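Local coordinates for Nitrate/nitrite binding protein NrtA (PDB 2G29) that binds nitrate as the solute-binding subunit of the NrtABCD ABC transporter, which takes up nitrate and probably also nitrite, at residues H93-M98 against H237-F242. Numbering follows the deposited sequence.
With NO3 (nitrate ion), chain B.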
loop_
_atom_site.group_PDB
_atom_site.type_symbol
_atom_site.label_atom_id
_atom_site.label_comp_id
_atom_site.label_asym_id
_atom_site.label_seq_id
_atom_site.Cartn_x
_atom_site.Cartn_y
_atom_site.Cartn_z
ATOM N N HIS A 93 -4.497 7.889 3.340
ATOM C CA HIS A 93 -3.687 6.677 3.444
ATOM C C HIS A 93 -3.957 6.236 1.987
ATOM O O HIS A 93 -5.099 6.106 1.569
ATOM C CB HIS A 93 -4.300 5.777 4.542
ATOM C CG HIS A 93 -4.439 4.317 4.196
ATOM N ND1 HIS A 93 -3.442 3.378 4.368
ATOM C CD2 HIS A 93 -5.547 3.631 3.827
ATOM C CE1 HIS A 93 -3.939 2.163 4.135
ATOM N NE2 HIS A 93 -5.208 2.295 3.816
ATOM N N ILE A 94 -2.899 6.001 1.215
ATOM C CA ILE A 94 -3.062 5.753 -0.210
ATOM C C ILE A 94 -2.003 4.853 -0.831
ATOM O O ILE A 94 -0.885 4.757 -0.351
ATOM C CB ILE A 94 -3.095 7.144 -0.920
ATOM C CG1 ILE A 94 -3.607 7.007 -2.356
ATOM C CG2 ILE A 94 -1.718 7.797 -0.868
ATOM C CD1 ILE A 94 -4.190 8.370 -2.905
ATOM N N LEU A 95 -2.367 4.170 -1.910
ATOM C CA LEU A 95 -1.384 3.327 -2.606
ATOM C C LEU A 95 -0.283 4.280 -3.127
ATOM O O LEU A 95 -0.591 5.339 -3.708
ATOM C CB LEU A 95 -2.065 2.640 -3.793
ATOM C CG LEU A 95 -3.324 1.829 -3.467
ATOM C CD1 LEU A 95 -3.855 1.120 -4.725
ATOM C CD2 LEU A 95 -3.015 0.769 -2.410
ATOM N N THR A 96 0.991 3.921 -2.984
ATOM C CA THR A 96 2.068 4.821 -3.427
ATOM C C THR A 96 1.960 5.361 -4.877
ATOM O O THR A 96 2.220 6.525 -5.098
ATOM C CB THR A 96 3.484 4.185 -3.188
ATOM O OG1 THR A 96 3.734 4.176 -1.781
ATOM C CG2 THR A 96 4.604 4.957 -3.893
ATOM N N PRO A 97 1.561 4.536 -5.863
ATOM C CA PRO A 97 1.483 5.115 -7.217
ATOM C C PRO A 97 0.415 6.159 -7.377
ATOM O O PRO A 97 0.560 7.031 -8.219
ATOM C CB PRO A 97 1.208 3.917 -8.149
ATOM C CG PRO A 97 0.936 2.768 -7.242
ATOM C CD PRO A 97 1.423 3.070 -5.873
ATOM N N MET A 98 -0.617 6.119 -6.547
ATOM C CA MET A 98 -1.716 7.065 -6.765
ATOM C C MET A 98 -1.414 8.559 -6.736
ATOM O O MET A 98 -1.926 9.293 -7.583
ATOM C CB MET A 98 -2.947 6.705 -5.911
ATOM C CG MET A 98 -3.627 5.417 -6.417
ATOM S SD MET A 98 -4.924 4.829 -5.261
ATOM C CE MET A 98 -6.162 6.136 -5.526
ATOM N N HIS A 237 9.042 -4.281 1.110
ATOM C CA HIS A 237 8.612 -3.480 -0.027
ATOM C C HIS A 237 7.776 -2.276 0.368
ATOM O O HIS A 237 6.934 -2.352 1.273
ATOM C CB HIS A 237 7.817 -4.361 -1.017
ATOM C CG HIS A 237 6.387 -4.631 -0.599
ATOM N ND1 HIS A 237 5.972 -5.814 -0.019
ATOM C CD2 HIS A 237 5.283 -3.869 -0.722
ATOM C CE1 HIS A 237 4.665 -5.761 0.194
ATOM N NE2 HIS A 237 4.222 -4.588 -0.220
ATOM N N PRO A 238 7.979 -1.150 -0.319
ATOM C CA PRO A 238 7.191 0.059 -0.022
ATOM C C PRO A 238 5.731 -0.277 -0.368
ATOM O O PRO A 238 5.463 -1.005 -1.345
ATOM C CB PRO A 238 7.762 1.100 -0.989
ATOM C CG PRO A 238 8.259 0.229 -2.158
ATOM C CD PRO A 238 8.911 -0.936 -1.436
ATOM N N GLU A 239 4.786 0.279 0.388
ATOM C CA GLU A 239 3.372 -0.005 0.112
ATOM C C GLU A 239 2.521 1.253 0.181
ATOM O O GLU A 239 2.436 2.003 -0.806
ATOM C CB GLU A 239 2.874 -1.094 1.082
ATOM C CG GLU A 239 1.410 -1.494 0.934
ATOM C CD GLU A 239 0.995 -1.884 -0.471
ATOM O OE1 GLU A 239 1.760 -2.591 -1.181
ATOM O OE2 GLU A 239 -0.150 -1.516 -0.831
ATOM N N LYS A 240 1.903 1.543 1.316
ATOM C CA LYS A 240 1.075 2.757 1.407
ATOM C C LYS A 240 1.881 3.996 1.680
ATOM O O LYS A 240 2.983 3.947 2.245
ATOM C CB LYS A 240 0.007 2.611 2.505
ATOM C CG LYS A 240 -0.854 1.368 2.360
ATOM C CD LYS A 240 -1.712 1.427 1.075
ATOM C CE LYS A 240 -2.759 0.312 1.041
ATOM N NZ LYS A 240 -2.168 -1.104 1.117
ATOM N N ALA A 241 1.312 5.119 1.256
ATOM C CA ALA A 241 1.911 6.420 1.474
ATOM C C ALA A 241 0.925 7.306 2.217
ATOM O O ALA A 241 -0.290 7.063 2.229
ATOM C CB ALA A 241 2.230 7.087 0.116
ATOM N N PHE A 242 1.467 8.318 2.882
ATOM C CA PHE A 242 0.621 9.341 3.478
ATOM C C PHE A 242 0.723 10.456 2.418
ATOM O O PHE A 242 1.738 11.162 2.267
ATOM C CB PHE A 242 1.175 9.805 4.843
ATOM C CG PHE A 242 0.448 11.000 5.440
ATOM C CD1 PHE A 242 -0.887 11.241 5.189
ATOM C CD2 PHE A 242 1.124 11.858 6.293
ATOM C CE1 PHE A 242 -1.559 12.317 5.770
ATOM C CE2 PHE A 242 0.457 12.944 6.879
ATOM C CZ PHE A 242 -0.870 13.162 6.611
HETATM N N NO3 B . -5.234 -2.818 -0.191
HETATM O O1 NO3 B . -4.215 -2.975 0.705
HETATM O O2 NO3 B . -6.170 -3.695 -0.626
HETATM O O3 NO3 B . -5.325 -1.457 -0.858
#
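Lys240 NZ sits 2.8 Å from O1 of the nitrate ion, a hydrogen bond between opposite charges, and forms a salt bridge of equal length with Glu239 OE2, which it meets from above the carboxylate plane. A second salt bridge, to Asp44, would probably help keep the amine protonated, while Thr166 and Trp170 hydrogen-bond the Glu239 carboxylate. Bends at chi2 (-65°) and chi4 (-59°) carry the lysine chain from the strand to the anion.

The backbones pair antiparallel. Ile94 and Ala241 exchange two hydrogen bonds: Ala241 N to Ile94 O is short (2.7 Å) and straight (167° at the hydrogen), whereas Ile94 N to Ala241 O is 3.0 Å and more bent. Past the non-hydrogen-bonded pair Leu95-Lys240, Glu239 O accepts twice from Thr96. The amide N lies in the carbonyl plane, and Thr96 OG1, beside its backbone N, comes from above that plane, 2.7 Å from Glu239 O; this double grip ties the residue that leads into strand 240-245 to the turn between strand 91-95 and helix 97-104.

Leu95 and Lys240 run side by side, with Leu95 CD2 pressed tightly on Lys240 CE at 3.5 Å; the same methyl borders nitrate O3. The His93 ring crosses the lysine chain obliquely, nearest to Lys240 CG. On the sheet face carrying Ile94 and Ala241, Ile94 CG2 and Ala241 CB are in looser apolar contact at 4.1 Å. An alanine at Lys240 would remove the amine and its aliphatic stem, and would probably weaken nitrate binding and deprive the Glu239 carboxylate of its lysine counter-charge.

Trp73 and Gly211 also hydrogen-bond the anion. The two neighbouring inner strands, 91-95 and 240-245, of a mixed sheet present Lys240, a nitrate-binding residue, to the nitrate site of a two-domain, C-clamp periplasmic binding protein.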